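PDB 3ZMR: xyloglucan-specific endo-beta-1,4-glucanase BoGH5A from Bacteroides ovatus, which cleaves the beta-1,4-linked glucan backbone of xyloglucan internally, with retention of anomeric configuration, releasing xyloglucan oligosaccharides. Local coordinates for residues Asn261-Asp266 against Arg279-Phe284; Ala203-Gly208 against Arg249-Arg254; Gly394-Thr399 against Tyr422-Cys427. One frame throughout, in Å; residues are numbered along the deposited sequence.

How the interactions relate
All three contacts lie in the eight-stranded beta/alpha barrel of the catalytic module. Along the chain interaction 2 comes first, joining the tail of helix 191-206 to the loop leading into strand 255-258; interaction 1 follows, between the loop after that strand and helix 275-293, and interaction 3 ties strand 391-396 to helix 406-429. Interactions 1 and 3 have centres about 24 Å apart, yet touch where Asn261 meets Glu395, and both reach the same bound glucose. They anchor to outer helices the residues next in the chain to the sugar-binding Glu262 and Glu395. Interaction 2, its nearest atoms about 14 Å from interaction 3, packs the barrel end where strands begin.

Interaction 1 (Asn261-Asp266 against Arg279-Phe284); sequences NEVNND and RVQNGF. With BGC (beta-D-glucopyranose), chain C; GLC (alpha-D-glucopyranose), chain L.
Val263 and Gln281 meet through aliphatic carbons, tying the loop after strand 255-258 to helix 275-293. Gln281 can be followed outward. Its CB only grazes Val263 CG1, at 4.1 Å. Its CG makes the close contact, 3.6 Å from Val263 CG1, and lies nearly as near to Val263 CB, so it leans on one flank of the valine. The chain then bends at chi2 (-94°), turning the amide off the valine, and NE2 ends in a hydrogen bond to the carbonyl of Gln307, which satisfies this buried donor beside strand 304-307. The valine chi1 of 173° carries Val263 CG1 both to Gln281 CG and to the edge of the Phe284 ring, near the ring plane, with Phe284 CE2 4.1 Å away. Phe284 also packs on Leu233 and Leu237 of helix 227-248, so Val263 joins a buried cluster that includes two neighbouring helices. Immediately before Val263 come two residues of the sugar site. Asn261 ND2 gives a nearly straight hydrogen bond to O2 of the bound glucose, 2.9 Å to O2 of the alpha anomer (168°) and 2.8 Å to O2 of the beta anomer, the two being modelled almost on top of each other. Arg172 holds Asn261 OD1 and so would help fix the amide's rotation; His216 also binds the sugar. Next to it, Glu262 is the proton donor by similarity with related enzymes, and its OE2 is hydrogen-bonded to His336. An Asn-Glu pair following the fourth barrel strand is a hallmark of family 5 glycosidases and their clan.

Interaction 2 (Ala203-Gly208 against Arg249-Arg254); sequences AALDAG and RDYDDR
A Schellman motif ends helix 191-206, and in this last turn Leu205 packs against Tyr251 and Arg254 of the loop after helix 227-248. Gly208 supplies the positive phi, its N bonded back to Leu205 O at 3.0 Å. The two branches of Leu205 diverge: CD1 approaches the Tyr251 ring obliquely, 3.5 Å from CD2 of that ring, while Leu205 CD2 lies 3.7 Å from Arg254 CB and above one face of the guanidinium. The phenol oxygen of Tyr251 reaches back along the same helix to Glu198. Both segments sit where barrel strands begin, the helix tail leading into strand 210-214 and the loop into strand 255-258; the backbones of Arg254 and Val211 are hydrogen-bonded there. An Asx turn shapes the loop: Asp252 OD1 accepts Arg254 N at 3.1 Å on its anti side, 34° out of the carboxylate plane, and Arg254 NE at 2.9 Å through its syn lone pair. The latter bond is almost straight (172°), lies in the guanidinium plane and forms a salt bridge. A bend at chi3 (-48°) brings the guanidinium back to Asp252 and alongside Leu205, and a water accepting from Arg254 NH2 donates to Asp206 OD1, linking helix and loop at 3.0 and 2.9 Å.

Interaction 3 (Gly394-Thr399 against Tyr422-Cys427); sequences GEYGPT and YVVKTC. With GLC (alpha-D-glucopyranose), chain L; BGC (beta-D-glucopyranose), chain C.
The carbonyl oxygen of Tyr422 is gripped twice by Thr426, by its N at 2.9 Å and by its OG1 at 2.8 Å, the two donors reaching it from opposite faces of the carbonyl plane. On the same helix turn Val423 faces Tyr396, and Val424 reaches it with its CG2 branch. Val423 CG1 lies 3.7 Å from Tyr396 CD2, at a slant to the ring. Val424 CG2 sits at the far end, 3.7 Å from Tyr396 CZ and only 3.2 Å from Tyr396 OH, a tight fit. The phenol is placed there by chi1 of 75°, which sets CG between the backbone nitrogen and the carbonyl carbon. Strand 391-396, helix 406-429 and strand 433-436 form a beta-alpha-beta unit of the barrel, and this contact packs its first strand under its helix; Ile462 of helix 456-471 also touches the tyrosine. Neighbouring Glu395, the inferred nucleophile, projects instead toward the bound sugar. Glu395 is extended beyond CG, which brings Glu395 OE2 to 2.7 Å from O2 of either glucose anomer. Arg172 forms a salt bridge with Glu395 OE2, while the Tyr338 hydroxyl is hydrogen-bonded to Glu395 OE1.

Interaction 1 (Asn261-Asp266 against Arg279-Phe284)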
loop_
_atom_site.group_PDB
_atom_site.type_symbol
_atom_site.label_atom_id
_atom_site.label_comp_id
_atom_site.label_asym_id
_atom_site.label_seq_id
_atom_site.Cartn_x
_atom_site.Cartn_y
_atom_site.Cartn_z
ATOM N N ASN A 261 -2.442 0.713 -6.129
ATOM C CA ASN A 261 -1.345 -0.074 -6.649
ATOM C C ASN A 261 -0.062 0.778 -6.614
ATOM O O ASN A 261 0.429 1.078 -5.528
ATOM C CB ASN A 261 -1.690 -0.625 -8.026
ATOM C CG ASN A 261 -0.650 -1.597 -8.541
ATOM O OD1 ASN A 261 -0.188 -2.461 -7.804
ATOM N ND2 ASN A 261 -0.284 -1.470 -9.815
ATOM N N GLU A 262 0.451 1.192 -7.787
ATOM C CA GLU A 262 1.733 1.904 -7.914
ATOM C C GLU A 262 1.485 3.373 -8.278
ATOM O O GLU A 262 1.498 3.742 -9.454
ATOM C CB GLU A 262 2.679 1.232 -8.935
ATOM C CG GLU A 262 3.085 -0.180 -8.586
ATOM C CD GLU A 262 4.028 -0.809 -9.582
ATOM O OE1 GLU A 262 4.285 -0.145 -10.640
ATOM O OE2 GLU A 262 4.462 -1.970 -9.307
ATOM N N VAL A 263 1.221 4.204 -7.276
ATOM C CA VAL A 263 0.895 5.620 -7.503
ATOM C C VAL A 263 2.204 6.324 -7.888
ATOM O O VAL A 263 3.226 6.181 -7.235
ATOM C CB VAL A 263 0.253 6.275 -6.263
ATOM C CG1 VAL A 263 0.085 7.787 -6.489
ATOM C CG2 VAL A 263 -1.084 5.594 -5.986
ATOM N N ASN A 264 2.115 7.081 -8.978
ATOM C CA ASN A 264 3.218 7.781 -9.631
ATOM C C ASN A 264 2.677 9.119 -10.121
ATOM O O ASN A 264 1.488 9.286 -10.227
ATOM C CB ASN A 264 3.655 6.941 -10.883
ATOM C CG ASN A 264 4.829 7.505 -11.624
ATOM O OD1 ASN A 264 4.725 7.810 -12.820
ATOM N ND2 ASN A 264 5.958 7.617 -10.953
ATOM N N ASN A 265 3.560 10.078 -10.408
ATOM C CA ASN A 265 3.148 11.250 -11.162
ATOM C C ASN A 265 3.379 11.065 -12.677
ATOM O O ASN A 265 4.477 11.277 -13.174
ATOM C CB ASN A 265 3.840 12.507 -10.660
ATOM C CG ASN A 265 3.281 13.744 -11.308
ATOM O OD1 ASN A 265 2.388 13.646 -12.179
ATOM N ND2 ASN A 265 3.776 14.905 -10.901
ATOM N N ASP A 266 2.329 10.691 -13.391
ATOM C CA ASP A 266 2.423 10.373 -14.817
ATOM C C ASP A 266 2.744 11.561 -15.715
ATOM O O ASP A 266 3.107 11.361 -16.869
ATOM C CB ASP A 266 1.136 9.656 -15.281
ATOM C CG ASP A 266 1.163 8.118 -14.989
ATOM O OD1 ASP A 266 2.201 7.588 -14.491
ATOM O OD2 ASP A 266 0.148 7.439 -15.274
ATOM N N ARG A 279 2.895 13.891 0.072
ATOM C CA ARG A 279 1.758 14.302 0.881
ATOM C C ARG A 279 0.434 13.838 0.285
ATOM O O ARG A 279 -0.430 13.280 0.992
ATOM C CB ARG A 279 1.777 15.830 1.104
ATOM C CG ARG A 279 0.563 16.336 1.880
ATOM C CD ARG A 279 0.727 17.779 2.362
ATOM N NE ARG A 279 1.205 18.646 1.283
ATOM C CZ ARG A 279 0.493 19.050 0.238
ATOM N NH1 ARG A 279 -0.790 18.707 0.107
ATOM N NH2 ARG A 279 1.066 19.834 -0.685
ATOM N N VAL A 280 0.277 14.038 -1.013
ATOM C CA VAL A 280 -0.970 13.726 -1.660
ATOM C C VAL A 280 -1.128 12.193 -1.775
ATOM O O VAL A 280 -2.201 11.647 -1.546
ATOM C CB VAL A 280 -1.096 14.419 -3.032
ATOM C CG1 VAL A 280 -2.348 13.935 -3.735
ATOM C CG2 VAL A 280 -1.119 15.936 -2.858
ATOM N N GLN A 281 -0.039 11.492 -2.079
ATOM C CA GLN A 281 -0.107 10.026 -2.199
ATOM C C GLN A 281 -0.341 9.356 -0.837
ATOM O O GLN A 281 -1.183 8.456 -0.722
ATOM C CB GLN A 281 1.130 9.479 -2.897
ATOM C CG GLN A 281 1.146 7.970 -3.043
ATOM C CD GLN A 281 1.870 7.279 -1.915
ATOM O OE1 GLN A 281 2.841 7.793 -1.353
ATOM N NE2 GLN A 281 1.422 6.077 -1.623
ATOM N N ASN A 282 0.354 9.804 0.205
ATOM C CA ASN A 282 0.027 9.334 1.552
ATOM C C ASN A 282 -1.444 9.634 1.892
ATOM O O ASN A 282 -2.139 8.794 2.476
ATOM C CB ASN A 282 0.963 9.946 2.582
ATOM C CG ASN A 282 2.303 9.225 2.711
ATOM O OD1 ASN A 282 2.358 8.005 2.906
ATOM N ND2 ASN A 282 3.381 9.995 2.675
ATOM N N GLY A 283 -1.947 10.766 1.388
ATOM C CA GLY A 283 -3.335 11.114 1.540
ATOM C C GLY A 283 -4.313 10.106 0.934
ATOM O O GLY A 283 -5.378 9.855 1.489
ATOM N N PHE A 284 -3.975 9.557 -0.229
ATOM C CA PHE A 284 -4.812 8.507 -0.866
ATOM C C PHE A 284 -4.964 7.306 0.073
ATOM O O PHE A 284 -6.040 6.708 0.179
ATOM C CB PHE A 284 -4.227 8.037 -2.209
ATOM C CG PHE A 284 -4.171 9.116 -3.303
ATOM C CD1 PHE A 284 -5.069 10.172 -3.356
ATOM C CD2 PHE A 284 -3.189 9.059 -4.280
ATOM C CE1 PHE A 284 -4.980 11.144 -4.368
ATOM C CE2 PHE A 284 -3.106 9.984 -5.305
ATOM C CZ PHE A 284 -3.998 11.038 -5.352
HETATM C C2 BGC C . 2.405 -3.427 -11.685
HETATM C C3 BGC C . 2.047 -4.613 -12.595
HETATM C C4 BGC C . 3.076 -4.830 -13.699
HETATM C C5 BGC C . 4.421 -4.926 -12.964
HETATM C C6 BGC C . 5.549 -5.229 -13.935
HETATM C C1 BGC C . 3.857 -3.346 -11.191
HETATM O O2 BGC C . 1.539 -3.437 -10.551
HETATM O O3 BGC C . 0.749 -4.367 -13.177
HETATM O O4 BGC C . 2.722 -5.998 -14.493
HETATM O O5 BGC C . 4.725 -3.699 -12.271
HETATM O O6 BGC C . 5.419 -4.310 -15.033
HETATM C C1 GLC L . 3.878 -3.815 -11.347
HETATM C C2 GLC L . 2.426 -3.624 -11.769
HETATM C C3 GLC L . 1.949 -4.744 -12.695
HETATM C C4 GLC L . 2.950 -4.831 -13.852
HETATM C C5 GLC L . 4.391 -4.880 -13.324
HETATM C C6 GLC L . 5.453 -4.990 -14.414
HETATM O O2 GLC L . 1.637 -3.503 -10.615
HETATM O O3 GLC L . 0.580 -4.547 -13.115
HETATM O O4 GLC L . 2.645 -6.017 -14.533
HETATM O O5 GLC L . 4.657 -3.758 -12.513
HETATM O O6 GLC L . 5.682 -6.370 -14.626
#

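Interaction 2 (Ala203-Gly208 against Arg249-Arg254)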
loop_
_atom_site.group_PDB
_atom_site.type_symbol
_atom_site.label_atom_id
_atom_site.label_comp_id
_atom_site.label_asym_id
_atom_site.label_seq_id
_atom_site.Cartn_x
_atom_site.Cartn_y
_atom_site.Cartn_z
ATOM N N ALA A 203 -14.504 -18.183 -4.416
ATOM C CA ALA A 203 -13.797 -19.425 -4.821
ATOM C C ALA A 203 -12.410 -19.532 -4.165
ATOM O O ALA A 203 -12.011 -20.583 -3.688
ATOM C CB ALA A 203 -13.677 -19.477 -6.334
ATOM N N ALA A 204 -11.700 -18.402 -4.107
ATOM C CA ALA A 204 -10.361 -18.390 -3.506
ATOM C C ALA A 204 -10.446 -18.668 -1.992
ATOM O O ALA A 204 -9.661 -19.426 -1.419
ATOM C CB ALA A 204 -9.678 -17.068 -3.774
ATOM N N LEU A 205 -11.386 -18.006 -1.337
ATOM C CA LEU A 205 -11.576 -18.225 0.086
ATOM C C LEU A 205 -11.988 -19.671 0.400
ATOM O O LEU A 205 -11.522 -20.285 1.364
ATOM C CB LEU A 205 -12.629 -17.258 0.626
ATOM C CG LEU A 205 -12.189 -15.780 0.726
ATOM C CD1 LEU A 205 -13.413 -14.914 0.993
ATOM C CD2 LEU A 205 -11.108 -15.513 1.759
ATOM N N ASP A 206 -12.911 -20.186 -0.402
ATOM C CA ASP A 206 -13.376 -21.572 -0.215
ATOM C C ASP A 206 -12.259 -22.618 -0.405
ATOM O O ASP A 206 -12.299 -23.695 0.180
ATOM C CB ASP A 206 -14.572 -21.902 -1.105
ATOM C CG ASP A 206 -15.854 -21.129 -0.732
ATOM O OD1 ASP A 206 -15.933 -20.517 0.346
ATOM O OD2 ASP A 206 -16.809 -21.156 -1.538
ATOM N N ALA A 207 -11.262 -22.276 -1.228
ATOM C CA ALA A 207 -10.068 -23.093 -1.426
ATOM C C ALA A 207 -9.084 -23.041 -0.276
ATOM O O ALA A 207 -8.108 -23.761 -0.253
ATOM C CB ALA A 207 -9.383 -22.723 -2.739
ATOM N N GLY A 208 -9.332 -22.153 0.672
ATOM C CA GLY A 208 -8.528 -22.082 1.875
ATOM C C GLY A 208 -7.450 -21.014 1.835
ATOM O O GLY A 208 -6.530 -21.046 2.636
ATOM N N ARG A 249 -18.320 -6.426 2.859
ATOM C CA ARG A 249 -18.279 -6.104 4.283
ATOM C C ARG A 249 -18.421 -7.330 5.190
ATOM O O ARG A 249 -17.857 -7.348 6.283
ATOM C CB ARG A 249 -19.410 -5.091 4.605
ATOM C CG ARG A 249 -19.410 -4.633 6.073
ATOM C CD ARG A 249 -20.226 -3.388 6.302
ATOM N NE ARG A 249 -21.601 -3.513 5.828
ATOM C CZ ARG A 249 -22.500 -2.539 5.849
ATOM N NH1 ARG A 249 -22.198 -1.315 6.284
ATOM N NH2 ARG A 249 -23.714 -2.791 5.380
ATOM N N ASP A 250 -19.209 -8.329 4.773
ATOM C CA ASP A 250 -19.499 -9.484 5.650
ATOM C C ASP A 250 -18.510 -10.629 5.544
ATOM O O ASP A 250 -18.698 -11.645 6.187
ATOM C CB ASP A 250 -20.932 -9.980 5.461
ATOM C CG ASP A 250 -21.977 -8.946 5.854
ATOM O OD1 ASP A 250 -21.688 -7.994 6.621
ATOM O OD2 ASP A 250 -23.130 -9.091 5.399
ATOM N N TYR A 251 -17.447 -10.476 4.754
ATOM C CA TYR A 251 -16.406 -11.509 4.673
ATOM C C TYR A 251 -15.479 -11.466 5.881
ATOM O O TYR A 251 -15.243 -10.399 6.466
ATOM C CB TYR A 251 -15.603 -11.407 3.357
ATOM C CG TYR A 251 -16.420 -11.866 2.145
ATOM C CD1 TYR A 251 -17.316 -11.023 1.518
ATOM C CD2 TYR A 251 -16.369 -13.176 1.726
ATOM C CE1 TYR A 251 -18.100 -11.463 0.453
ATOM C CE2 TYR A 251 -17.112 -13.633 0.669
ATOM C CZ TYR A 251 -17.989 -12.786 0.035
ATOM O OH TYR A 251 -18.729 -13.314 -1.018
ATOM N N ASP A 252 -14.974 -12.633 6.252
ATOM C CA ASP A 252 -14.135 -12.756 7.421
ATOM C C ASP A 252 -12.697 -12.241 7.174
ATOM O O ASP A 252 -12.401 -11.638 6.119
ATOM C CB ASP A 252 -14.252 -14.165 8.012
ATOM C CG ASP A 252 -13.513 -15.234 7.271
ATOM O OD1 ASP A 252 -12.587 -14.978 6.486
ATOM O OD2 ASP A 252 -13.832 -16.407 7.576
ATOM N N ASP A 253 -11.820 -12.446 8.151
ATOM C CA ASP A 253 -10.508 -11.792 8.154
ATOM C C ASP A 253 -9.490 -12.377 7.159
ATOM O O ASP A 253 -8.381 -11.896 7.018
ATOM C CB ASP A 253 -9.908 -11.701 9.562
ATOM C CG ASP A 253 -9.517 -13.047 10.156
ATOM O OD1 ASP A 253 -9.531 -14.081 9.440
ATOM O OD2 ASP A 253 -9.158 -13.071 11.362
ATOM N N ARG A 254 -9.900 -13.422 6.453
ATOM C CA ARG A 254 -9.078 -13.971 5.395
ATOM C C ARG A 254 -9.123 -13.074 4.157
ATOM O O ARG A 254 -8.309 -13.247 3.254
ATOM C CB ARG A 254 -9.471 -15.423 5.081
ATOM C CG ARG A 254 -9.201 -16.433 6.217
ATOM C CD ARG A 254 -9.953 -17.761 5.974
ATOM N NE ARG A 254 -11.348 -17.462 5.623
ATOM C CZ ARG A 254 -12.152 -18.193 4.847
ATOM N NH1 ARG A 254 -11.739 -19.334 4.313
ATOM N NH2 ARG A 254 -13.388 -17.773 4.600
HETATM O O HOH W 1 -14.609 -19.844 2.801
#

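Interaction 3 (Gly394-Thr399 against Tyr422-Cys427)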
loop_
_atom_site.group_PDB
_atom_site.type_symbol
_atom_site.label_atom_id
_atom_site.label_comp_id
_atom_site.label_asym_id
_atom_site.label_seq_id
_atom_site.Cartn_x
_atom_site.Cartn_y
_atom_site.Cartn_z
ATOM N N GLY A 394 4.145 -7.247 -2.544
ATOM C CA GLY A 394 2.920 -7.605 -3.265
ATOM C C GLY A 394 3.127 -8.175 -4.649
ATOM O O GLY A 394 2.235 -8.859 -5.170
ATOM N N GLU A 395 4.295 -7.868 -5.226
ATOM C CA GLU A 395 4.734 -8.428 -6.486
ATOM C C GLU A 395 6.250 -8.559 -6.482
ATOM O O GLU A 395 6.943 -7.646 -6.057
ATOM C CB GLU A 395 4.351 -7.546 -7.679
ATOM C CG GLU A 395 2.886 -7.217 -7.826
ATOM C CD GLU A 395 2.587 -6.303 -8.998
ATOM O OE1 GLU A 395 3.449 -6.159 -9.904
ATOM O OE2 GLU A 395 1.474 -5.693 -8.999
ATOM N N TYR A 396 6.730 -9.695 -6.981
ATOM C CA TYR A 396 8.134 -9.888 -7.355
ATOM C C TYR A 396 8.124 -10.960 -8.446
ATOM O O TYR A 396 7.179 -11.744 -8.553
ATOM C CB TYR A 396 9.044 -10.294 -6.153
ATOM C CG TYR A 396 8.825 -11.708 -5.764
ATOM C CD1 TYR A 396 7.739 -12.092 -4.973
ATOM C CD2 TYR A 396 9.679 -12.731 -6.221
ATOM C CE1 TYR A 396 7.497 -13.427 -4.674
ATOM C CE2 TYR A 396 9.418 -14.055 -5.967
ATOM C CZ TYR A 396 8.343 -14.415 -5.184
ATOM O OH TYR A 396 8.066 -15.758 -4.917
ATOM N N GLY A 397 9.219 -11.066 -9.188
ATOM C CA GLY A 397 9.443 -12.205 -10.072
ATOM C C GLY A 397 9.982 -11.813 -11.435
ATOM O O GLY A 397 9.716 -10.726 -11.941
ATOM N N PRO A 398 10.792 -12.710 -12.024
ATOM C CA PRO A 398 11.346 -12.453 -13.341
ATOM C C PRO A 398 10.510 -13.039 -14.480
ATOM O O PRO A 398 9.910 -14.130 -14.346
ATOM C CB PRO A 398 12.686 -13.183 -13.265
ATOM C CG PRO A 398 12.381 -14.380 -12.421
ATOM C CD PRO A 398 11.330 -13.961 -11.446
ATOM N N THR A 399 10.520 -12.353 -15.614
ATOM C CA THR A 399 9.915 -12.953 -16.815
ATOM C C THR A 399 10.708 -14.192 -17.252
ATOM O O THR A 399 11.836 -14.423 -16.811
ATOM C CB THR A 399 9.809 -11.930 -17.955
ATOM O OG1 THR A 399 8.962 -12.452 -18.998
ATOM C CG2 THR A 399 11.208 -11.588 -18.491
ATOM N N TYR A 422 16.253 -16.752 -3.864
ATOM C CA TYR A 422 17.022 -15.774 -3.074
ATOM C C TYR A 422 16.078 -14.672 -2.554
ATOM O O TYR A 422 16.123 -14.279 -1.365
ATOM C CB TYR A 422 18.195 -15.149 -3.841
ATOM C CG TYR A 422 19.142 -14.425 -2.911
ATOM C CD1 TYR A 422 20.104 -15.122 -2.190
ATOM C CD2 TYR A 422 19.018 -13.062 -2.693
ATOM C CE1 TYR A 422 20.921 -14.463 -1.298
ATOM C CE2 TYR A 422 19.826 -12.393 -1.810
ATOM C CZ TYR A 422 20.777 -13.092 -1.112
ATOM O OH TYR A 422 21.590 -12.423 -0.222
ATOM N N VAL A 423 15.231 -14.158 -3.424
ATOM C CA VAL A 423 14.272 -13.126 -3.000
ATOM C C VAL A 423 13.367 -13.673 -1.877
ATOM O O VAL A 423 13.159 -13.019 -0.852
ATOM C CB VAL A 423 13.448 -12.594 -4.176
ATOM C CG1 VAL A 423 12.262 -11.760 -3.684
ATOM C CG2 VAL A 423 14.373 -11.805 -5.092
ATOM N N VAL A 424 12.824 -14.854 -2.083
ATOM C CA VAL A 424 11.920 -15.491 -1.118
ATOM C C VAL A 424 12.616 -15.692 0.229
ATOM O O VAL A 424 12.110 -15.301 1.264
ATOM C CB VAL A 424 11.267 -16.785 -1.640
ATOM C CG1 VAL A 424 10.490 -17.517 -0.543
ATOM C CG2 VAL A 424 10.334 -16.435 -2.783
ATOM N N LYS A 425 13.792 -16.297 0.204
ATOM C CA LYS A 425 14.546 -16.523 1.463
ATOM C C LYS A 425 14.844 -15.203 2.160
ATOM O O LYS A 425 14.802 -15.130 3.399
ATOM C CB LYS A 425 15.812 -17.387 1.252
ATOM C CG LYS A 425 17.137 -16.694 1.036
ATOM C CD LYS A 425 18.257 -17.735 0.903
ATOM C CE LYS A 425 19.629 -17.098 0.789
ATOM N NZ LYS A 425 20.678 -18.107 0.439
ATOM N N THR A 426 15.183 -14.165 1.404
ATOM C CA THR A 426 15.480 -12.870 1.997
ATOM C C THR A 426 14.220 -12.256 2.614
ATOM O O THR A 426 14.252 -11.671 3.701
ATOM C CB THR A 426 16.116 -11.930 0.952
ATOM O OG1 THR A 426 17.299 -12.553 0.457
ATOM C CG2 THR A 426 16.508 -10.584 1.557
ATOM N N CYS A 427 13.098 -12.406 1.948
ATOM C CA CYS A 427 11.824 -11.968 2.541
ATOM C C CYS A 427 11.526 -12.698 3.857
ATOM O O CYS A 427 11.177 -12.077 4.860
ATOM C CB CYS A 427 10.669 -12.175 1.563
ATOM S SG CYS A 427 10.624 -11.007 0.176
HETATM C C1 GLC L . 3.878 -3.815 -11.347
HETATM C C2 GLC L . 2.426 -3.624 -11.769
HETATM C C3 GLC L . 1.949 -4.744 -12.695
HETATM C C4 GLC L . 2.950 -4.831 -13.852
HETATM C C5 GLC L . 4.391 -4.880 -13.324
HETATM C C6 GLC L . 5.453 -4.990 -14.414
HETATM O O2 GLC L . 1.637 -3.503 -10.615
HETATM O O3 GLC L . 0.580 -4.547 -13.115
HETATM O O4 GLC L . 2.645 -6.017 -14.533
HETATM O O5 GLC L . 4.657 -3.758 -12.513
HETATM O O6 GLC L . 5.682 -6.370 -14.626
HETATM C C2 BGC C . 2.405 -3.427 -11.685
HETATM C C3 BGC C . 2.047 -4.613 -12.595
HETATM C C4 BGC C . 3.076 -4.830 -13.699
HETATM C C5 BGC C . 4.421 -4.926 -12.964
HETATM C C6 BGC C . 5.549 -5.229 -13.935
HETATM C C1 BGC C . 3.857 -3.346 -11.191
HETATM O O2 BGC C . 1.539 -3.437 -10.551
HETATM O O3 BGC C . 0.749 -4.367 -13.177
HETATM O O4 BGC C . 2.722 -5.998 -14.493
HETATM O O5 BGC C . 4.725 -3.699 -12.271
HETATM O O6 BGC C . 5.419 -4.310 -15.033
#